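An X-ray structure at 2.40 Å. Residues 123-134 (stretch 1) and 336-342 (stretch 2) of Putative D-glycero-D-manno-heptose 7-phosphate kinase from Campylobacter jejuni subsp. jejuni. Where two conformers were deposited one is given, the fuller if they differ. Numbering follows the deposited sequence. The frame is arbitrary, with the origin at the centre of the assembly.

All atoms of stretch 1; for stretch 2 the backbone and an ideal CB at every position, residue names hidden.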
# COMPACT_ATOMS: atom_id res chain seq x y z
N VAL A 123 -16.61 -2.60 -12.20
CA VAL A 123 -17.42 -1.88 -13.20
C VAL A 123 -16.87 -0.46 -13.41
O VAL A 123 -16.76 0.02 -14.54
CB VAL A 123 -18.91 -1.82 -12.80
CG1 VAL A 123 -19.70 -0.95 -13.78
CG2 VAL A 123 -19.51 -3.23 -12.70
N VAL A 124 -16.51 0.20 -12.32
CA VAL A 124 -15.94 1.56 -12.39
C VAL A 124 -14.61 1.57 -13.15
O VAL A 124 -14.40 2.41 -14.01
CB VAL A 124 -15.78 2.17 -10.98
CG1 VAL A 124 -14.88 3.38 -10.99
CG2 VAL A 124 -17.16 2.53 -10.43
N GLY A 125 -13.72 0.64 -12.87
CA GLY A 125 -12.45 0.61 -13.57
C GLY A 125 -12.59 0.43 -15.07
O GLY A 125 -11.88 1.05 -15.85
N VAL A 126 -13.53 -0.42 -15.48
CA VAL A 126 -13.74 -0.70 -16.90
C VAL A 126 -14.38 0.51 -17.62
O VAL A 126 -13.90 0.96 -18.68
CB VAL A 126 -14.60 -1.95 -17.04
CG1 VAL A 126 -14.94 -2.21 -18.49
CG2 VAL A 126 -13.86 -3.14 -16.43
N ILE A 127 -15.45 1.04 -17.03
CA ILE A 127 -16.12 2.20 -17.58
C ILE A 127 -15.09 3.30 -17.77
O ILE A 127 -15.06 3.94 -18.81
CB ILE A 127 -17.25 2.69 -16.64
CG1 ILE A 127 -18.42 1.70 -16.69
CG2 ILE A 127 -17.74 4.05 -17.09
CD1 ILE A 127 -19.48 1.91 -15.62
N LYS A 128 -14.24 3.51 -16.77
CA LYS A 128 -13.20 4.55 -16.83
C LYS A 128 -12.21 4.31 -17.95
O LYS A 128 -11.70 5.25 -18.55
CB LYS A 128 -12.46 4.62 -15.49
CG LYS A 128 -11.40 5.69 -15.41
CD LYS A 128 -11.95 7.11 -15.48
CE LYS A 128 -10.80 8.09 -15.41
NZ LYS A 128 -11.27 9.48 -15.52
N ALA A 129 -11.94 3.05 -18.24
CA ALA A 129 -11.03 2.72 -19.32
C ALA A 129 -11.63 3.17 -20.66
O ALA A 129 -10.95 3.76 -21.49
CB ALA A 129 -10.78 1.23 -19.32
N PHE A 130 -12.92 2.89 -20.86
CA PHE A 130 -13.61 3.30 -22.09
C PHE A 130 -13.72 4.81 -22.21
O PHE A 130 -13.53 5.37 -23.28
CB PHE A 130 -15.02 2.68 -22.16
CG PHE A 130 -15.04 1.24 -22.55
CD1 PHE A 130 -14.79 0.88 -23.87
CD2 PHE A 130 -15.32 0.25 -21.64
CE1 PHE A 130 -14.80 -0.44 -24.25
CE2 PHE A 130 -15.33 -1.08 -22.01
CZ PHE A 130 -15.07 -1.43 -23.32
N ALA A 131 -14.03 5.47 -21.09
CA ALA A 131 -14.16 6.92 -21.07
C ALA A 131 -12.87 7.64 -21.48
O ALA A 131 -12.90 8.60 -22.25
CB ALA A 131 -14.61 7.38 -19.69
N GLU A 132 -11.75 7.16 -20.94
CA GLU A 132 -10.42 7.70 -21.21
C GLU A 132 -10.01 7.45 -22.66
O GLU A 132 -9.44 8.33 -23.32
CB GLU A 132 -9.42 6.99 -20.30
CG GLU A 132 -7.97 7.44 -20.44
CD GLU A 132 -7.70 8.76 -19.76
OE1 GLU A 132 -8.61 9.62 -19.75
OE2 GLU A 132 -6.58 8.94 -19.24
N TRP A 133 -10.29 6.25 -23.12
CA TRP A 133 -9.93 5.82 -24.45
C TRP A 133 -10.73 6.57 -25.52
O TRP A 133 -10.18 7.05 -26.52
CB TRP A 133 -10.17 4.32 -24.60
CG TRP A 133 -9.98 3.84 -25.99
CD1 TRP A 133 -9.01 4.25 -26.86
CD2 TRP A 133 -10.71 2.80 -26.66
NE1 TRP A 133 -9.12 3.57 -28.05
CE2 TRP A 133 -10.15 2.67 -27.95
CE3 TRP A 133 -11.78 1.98 -26.30
CZ2 TRP A 133 -10.64 1.75 -28.88
CZ3 TRP A 133 -12.26 1.07 -27.22
CH2 TRP A 133 -11.69 0.96 -28.50
N LEU A 134 -12.04 6.69 -25.30
CA LEU A 134 -12.94 7.31 -26.26
C LEU A 134 -13.19 8.78 -26.00
O LEU A 134 -13.97 9.40 -26.72
CB LEU A 134 -14.25 6.54 -26.25
CG LEU A 134 -14.07 5.04 -26.55
CD1 LEU A 134 -15.29 4.24 -26.15
CD2 LEU A 134 -13.74 4.85 -28.03
N UNK A 336 -9.42 7.93 -5.90
CA UNK A 336 -10.33 6.92 -6.39
C UNK A 336 -9.69 6.41 -7.69
O UNK A 336 -8.46 6.43 -7.84
CB UNK A 336 -11.74 7.47 -6.60
N UNK A 337 -10.53 6.00 -8.65
CA UNK A 337 -10.03 5.46 -9.90
C UNK A 337 -9.06 6.40 -10.62
O UNK A 337 -9.31 7.60 -10.71
CB UNK A 337 -11.21 5.13 -10.82
N UNK A 338 -7.93 5.87 -11.07
CA UNK A 338 -7.00 6.67 -11.86
C UNK A 338 -6.77 5.96 -13.20
O UNK A 338 -6.94 4.76 -13.30
CB UNK A 338 -5.68 6.88 -11.11
N UNK A 339 -6.42 6.71 -14.23
CA UNK A 339 -6.16 6.13 -15.53
C UNK A 339 -5.05 6.86 -16.22
O UNK A 339 -4.80 8.01 -15.93
CB UNK A 339 -7.42 6.14 -16.40
N UNK A 340 -4.42 6.18 -17.16
CA UNK A 340 -3.35 6.77 -17.95
C UNK A 340 -3.25 6.04 -19.27
O UNK A 340 -3.74 4.93 -19.41
CB UNK A 340 -2.02 6.72 -17.20
N UNK A 341 -2.63 6.70 -20.23
CA UNK A 341 -2.47 6.22 -21.58
C UNK A 341 -0.98 5.98 -21.77
O UNK A 341 -0.17 6.74 -21.27
CB UNK A 341 -3.03 7.20 -22.61
N UNK A 342 -0.62 4.91 -22.47
CA UNK A 342 0.79 4.60 -22.68
C UNK A 342 0.94 4.04 -24.10
O UNK A 342 1.99 4.16 -24.73
OXT UNK A 342 0.01 3.49 -24.69
CB UNK A 342 1.31 3.61 -21.63

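Stretch 1 is helical and stretch 2 runs beside it at the end of the chain. The axes of the helix and of strand 338-341 approach to 8.9 Å, and their N-to-C directions differ by 38°.

At position 336 an ideal CB would point sideways, with no atom of stretch 1 within 5.5 Å. The helix sets no demand, and many residues would be compatible with it. The deposited residue is Gly336, which makes no contact.

Position 337 points its CB toward the helix. The ideal CB lies 4.1 Å from Val124 CG1 and 4.6 Å from Lys128 CG, with the side-chain-free Gly125 also near. This is an apolar surface with little room, so a small or medium aliphatic residue suits: alanine, valine, perhaps isoleucine. It is Val337, with chi1 in p. Val337 CB packs 4.1 Å from Val124 CG1. Val337 CG2 sits 3.7 Å from Lys128 CG, on the aliphatic part of that lysine, and 4.4 Å from Gly125 CA.

Position 338 begins the strand and points away from the helix. Stretch 1 would accept any side chain here, long or short, polar or apolar. It is Lys338, which makes no contact with the helix.

Position 339 points toward the helix again, in keeping with the alternation of a strand. Its ideal CB is 4.0 Å from Lys128 CE and 4.1 Å from Glu132 OE2. The space is short and a carboxylate waits as acceptor. A small donor such as serine or threonine fits; alanine would fit without using the acceptor. It is Ser339, chi1 p. Ser339 OG donates a weak hydrogen bond to Glu132 OE2 at 3.1 Å and touches Lys128 CE at 3.4 Å.

Position 340 points away, so large or small residues could be accommodated. It is Trp340, whose backbone N is 4.1 Å from Glu132 OE2.

Position 341 points toward the last turn of stretch 1. The ideal CB is 5.2 Å from Glu132 OE2, and the carbonyl oxygens of Glu132 and Trp133 lie farther off. A long side chain with donors suits, lysine or arginine; two acceptors favour arginine. It is Arg341, extended with chi1 to chi3 all t. Arg341 NH2 donates to Glu132 O at 2.9 Å and Arg341 NH1 to Trp133 O at 3.1 Å. Both oxygens lie near the guanidinium plane, at its edge. Arg341 NH1 also meets the edge of the Trp133 ring, 3.8 Å from Trp133 CD1.

Position 342 is out of reach of the helix, so any side chain would do. It is Ile342, with the terminal carboxylate.

Stretch 2 (336-342) GVKSWRI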
# COMPACT_ATOMS: atom_id res chain seq x y z
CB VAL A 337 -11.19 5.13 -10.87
CG1 VAL A 337 -11.89 6.39 -11.34
CG2 VAL A 337 -10.67 4.33 -12.06
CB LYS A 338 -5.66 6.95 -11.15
CG LYS A 338 -4.68 5.79 -11.08
CD LYS A 338 -4.57 5.15 -9.71
CE LYS A 338 -3.77 6.06 -8.79
NZ LYS A 338 -3.57 5.42 -7.47
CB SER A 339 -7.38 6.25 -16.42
OG SER A 339 -7.63 7.61 -16.61
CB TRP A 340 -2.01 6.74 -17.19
CG TRP A 340 -1.46 5.36 -16.82
CD1 TRP A 340 -0.49 4.67 -17.48
CD2 TRP A 340 -1.82 4.55 -15.69
NE1 TRP A 340 -0.21 3.49 -16.84
CE2 TRP A 340 -1.01 3.40 -15.73
CE3 TRP A 340 -2.74 4.69 -14.65
CZ2 TRP A 340 -1.11 2.37 -14.78
CZ3 TRP A 340 -2.83 3.68 -13.69
CH2 TRP A 340 -2.03 2.54 -13.77
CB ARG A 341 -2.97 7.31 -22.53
CG ARG A 341 -3.45 6.85 -23.89
CD ARG A 341 -3.91 8.04 -24.72
NE ARG A 341 -4.94 7.65 -25.70
CZ ARG A 341 -6.26 7.89 -25.56
NH1 ARG A 341 -7.09 7.48 -26.51
NH2 ARG A 341 -6.75 8.54 -24.50
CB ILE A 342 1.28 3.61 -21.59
CG1 ILE A 342 2.81 3.67 -21.38
CG2 ILE A 342 0.75 2.20 -21.84
CD1 ILE A 342 3.66 3.20 -22.54
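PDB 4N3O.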